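Local coordinates for protein Ves (Pseudomonas fluorescens, PDB 5V00) that is of unknown molecular function but, as the bicupin HutD, is involved in histidine utilization, at residues I70-G75 with I113-L118. Numbering follows the deposited sequence.
With FMT (formic acid), chain I.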
loop_
_atom_site.group_PDB
_atom_site.type_symbol
_atom_site.label_atom_id
_atom_site.label_comp_id
_atom_site.label_asym_id
_atom_site.label_seq_id
_atom_site.Cartn_x
_atom_site.Cartn_y
_atom_site.Cartn_z
ATOM N N ILE B 70 -5.882 18.919 -6.339
ATOM C CA ILE B 70 -5.438 18.158 -7.486
ATOM C C ILE B 70 -4.315 18.905 -8.227
ATOM O O ILE B 70 -4.214 20.117 -8.129
ATOM C CB ILE B 70 -6.596 17.809 -8.472
ATOM C CG1 ILE B 70 -7.045 19.018 -9.262
ATOM C CG2 ILE B 70 -7.801 17.197 -7.724
ATOM C CD1 ILE B 70 -8.126 18.682 -10.252
ATOM N N THR B 71 -3.443 18.167 -8.892
ATOM C CA THR B 71 -2.336 18.716 -9.606
ATOM C C THR B 71 -2.072 17.978 -10.882
ATOM O O THR B 71 -1.891 16.750 -10.897
ATOM C CB THR B 71 -1.036 18.695 -8.795
ATOM O OG1 THR B 71 -1.242 19.219 -7.510
ATOM C CG2 THR B 71 0.046 19.484 -9.482
ATOM N N VAL B 72 -2.019 18.655 -12.032
ATOM C CA VAL B 72 -1.618 17.977 -13.264
ATOM C C VAL B 72 -0.186 17.518 -13.196
ATOM O O VAL B 72 0.687 18.312 -12.868
ATOM C CB VAL B 72 -1.764 18.907 -14.527
ATOM C CG1 VAL B 72 -1.123 18.288 -15.751
ATOM C CG2 VAL B 72 -3.248 19.248 -14.708
ATOM N N ILE B 73 0.061 16.233 -13.454
ATOM C CA ILE B 73 1.395 15.691 -13.450
ATOM C C ILE B 73 1.894 15.089 -14.768
ATOM O O ILE B 73 3.114 14.868 -14.933
ATOM C CB ILE B 73 1.683 14.685 -12.291
ATOM C CG1 ILE B 73 0.807 13.448 -12.463
ATOM C CG2 ILE B 73 1.458 15.339 -10.941
ATOM C CD1 ILE B 73 1.040 12.349 -11.472
ATOM N N GLN B 74 0.994 14.879 -15.711
ATOM C CA GLN B 74 1.414 14.492 -17.034
ATOM C C GLN B 74 0.411 15.069 -18.011
ATOM O O GLN B 74 -0.792 15.147 -17.732
ATOM C CB GLN B 74 1.390 12.964 -17.181
ATOM C CG GLN B 74 2.180 12.427 -18.349
ATOM C CD GLN B 74 2.305 10.896 -18.213
ATOM O OE1 GLN B 74 2.920 10.388 -17.260
ATOM N NE2 GLN B 74 1.618 10.184 -19.068
ATOM N N GLY B 75 0.964 15.424 -19.154
ATOM C CA GLY B 75 0.194 16.163 -20.153
ATOM C C GLY B 75 0.324 17.664 -19.941
ATOM O O GLY B 75 0.881 18.152 -18.988
ATOM N N ILE B 113 -4.727 13.617 -19.701
ATOM C CA ILE B 113 -3.963 14.205 -18.604
ATOM C C ILE B 113 -3.916 13.164 -17.503
ATOM O O ILE B 113 -4.920 12.391 -17.325
ATOM C CB ILE B 113 -4.792 15.385 -18.055
ATOM C CG1 ILE B 113 -4.879 16.499 -19.111
ATOM C CG2 ILE B 113 -4.252 15.984 -16.791
ATOM C CD1 ILE B 113 -3.575 16.898 -19.652
ATOM N N ARG B 114 -2.819 13.224 -16.730
ATOM C CA ARG B 114 -2.807 12.514 -15.434
ATOM C C ARG B 114 -2.722 13.560 -14.286
ATOM O O ARG B 114 -1.936 14.506 -14.440
ATOM C CB ARG B 114 -1.655 11.552 -15.374
ATOM C CG ARG B 114 -1.627 10.510 -16.507
ATOM C CD ARG B 114 -0.555 9.438 -16.289
ATOM N NE ARG B 114 -1.058 8.463 -15.332
ATOM C CZ ARG B 114 -0.307 7.613 -14.602
ATOM N NH1 ARG B 114 0.979 7.655 -14.634
ATOM N NH2 ARG B 114 -0.891 6.763 -13.771
ATOM N N ASP B 115 -3.503 13.387 -13.242
ATOM C CA ASP B 115 -3.575 14.279 -12.083
ATOM C C ASP B 115 -3.139 13.543 -10.788
ATOM O O ASP B 115 -3.551 12.357 -10.607
ATOM C CB ASP B 115 -4.918 14.744 -11.811
ATOM C CG ASP B 115 -5.390 15.888 -12.798
ATOM O OD1 ASP B 115 -4.545 16.299 -13.555
ATOM O OD2 ASP B 115 -6.624 16.194 -12.761
ATOM N N PHE B 116 -2.340 14.215 -9.952
ATOM C CA PHE B 116 -2.071 13.717 -8.570
ATOM C C PHE B 116 -3.133 14.247 -7.675
ATOM O O PHE B 116 -3.348 15.472 -7.602
ATOM C CB PHE B 116 -0.662 14.160 -8.156
ATOM C CG PHE B 116 -0.309 13.808 -6.769
ATOM C CD1 PHE B 116 -0.192 12.482 -6.387
ATOM C CD2 PHE B 116 -0.063 14.797 -5.860
ATOM C CE1 PHE B 116 0.191 12.193 -5.075
ATOM C CE2 PHE B 116 0.284 14.507 -4.520
ATOM C CZ PHE B 116 0.481 13.167 -4.161
ATOM N N ASN B 117 -3.910 13.345 -7.032
ATOM C CA ASN B 117 -5.076 13.691 -6.253
ATOM C C ASN B 117 -4.934 13.446 -4.757
ATOM O O ASN B 117 -4.670 12.293 -4.362
ATOM C CB ASN B 117 -6.257 12.815 -6.695
ATOM C CG ASN B 117 -6.900 13.255 -8.071
ATOM O OD1 ASN B 117 -6.462 14.202 -8.736
ATOM N ND2 ASN B 117 -7.960 12.535 -8.480
ATOM N N LEU B 118 -5.123 14.491 -3.960
ATOM C CA LEU B 118 -5.365 14.364 -2.530
ATOM C C LEU B 118 -6.810 14.631 -2.252
ATOM O O LEU B 118 -7.372 15.672 -2.699
ATOM C CB LEU B 118 -4.517 15.348 -1.739
ATOM C CG LEU B 118 -4.799 15.549 -0.313
ATOM C CD1 LEU B 118 -4.536 14.254 0.441
ATOM C CD2 LEU B 118 -3.992 16.663 0.265
HETATM C C FMT I . -11.321 13.310 -10.894
HETATM O O1 FMT I . -10.175 13.563 -10.436
HETATM O O2 FMT I . -12.378 13.218 -10.050
HETATM O O HOH W 1 -2.524 17.376 -5.789
#
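Gln74 and Arg114 run alongside each other in the same direction. The amide of Gln74 covers the Arg114 chain at CD, with NE2 3.6 Å from CD. OE1 approaches the guanidinium rim roughly level with it, while the two flat groups are turned 65° apart. The guanidinium finds its charged partners elsewhere, in salt bridges to Asp53 and Glu32. On the other face of the sheet, Asn117 lays its carboxamide alongside Ile70, OD1 3.4 Å from CG2. Its ND2 donates to O1 of a formic acid molecule, probably from the crystallisation liquor, which Arg68 also binds. The Asp115 carboxylate leans over Val72, OD1 3.4 Å from CG2, because CG stands beside the backbone N (chi1 -77°). OD1 is buried without a polar partner in the model.

The strands run antiparallel. Thr71 and Phe116 form a hydrogen-bonded pair, and a water links Thr71 OG1 to Phe116 O. Thr71 OG1 is also hydrogen-bonded to Trp131 NE1. Further along, Ile73 and Gln74 both face Arg114 in a classic beta bulge. Arg114 O accepts from Ile73 N at 2.8 Å and from Gln74 N at 3.2 Å. Ile73 CG2 packs on Phe116 CB at 3.7 Å, and its CG1 lies over Arg114 O. An alanine here lacks CG1, CG2 and CD1, which would probably leave a gap beside Phe116 CB and uncover Arg114 O on that side. At Gly75, the backbone angles call for glycine, and CA rests 3.9 Å from Ile113 CD1.

The pair forms inner strands of an antiparallel cupin sheet. Strand 113-120 is flanked on its far side by 47-54, and 67-74 by 96-99. Ile70 and Asp115 face strand 78-82, whereas Phe116 stacks on Phe148 and packs against strand 184-191.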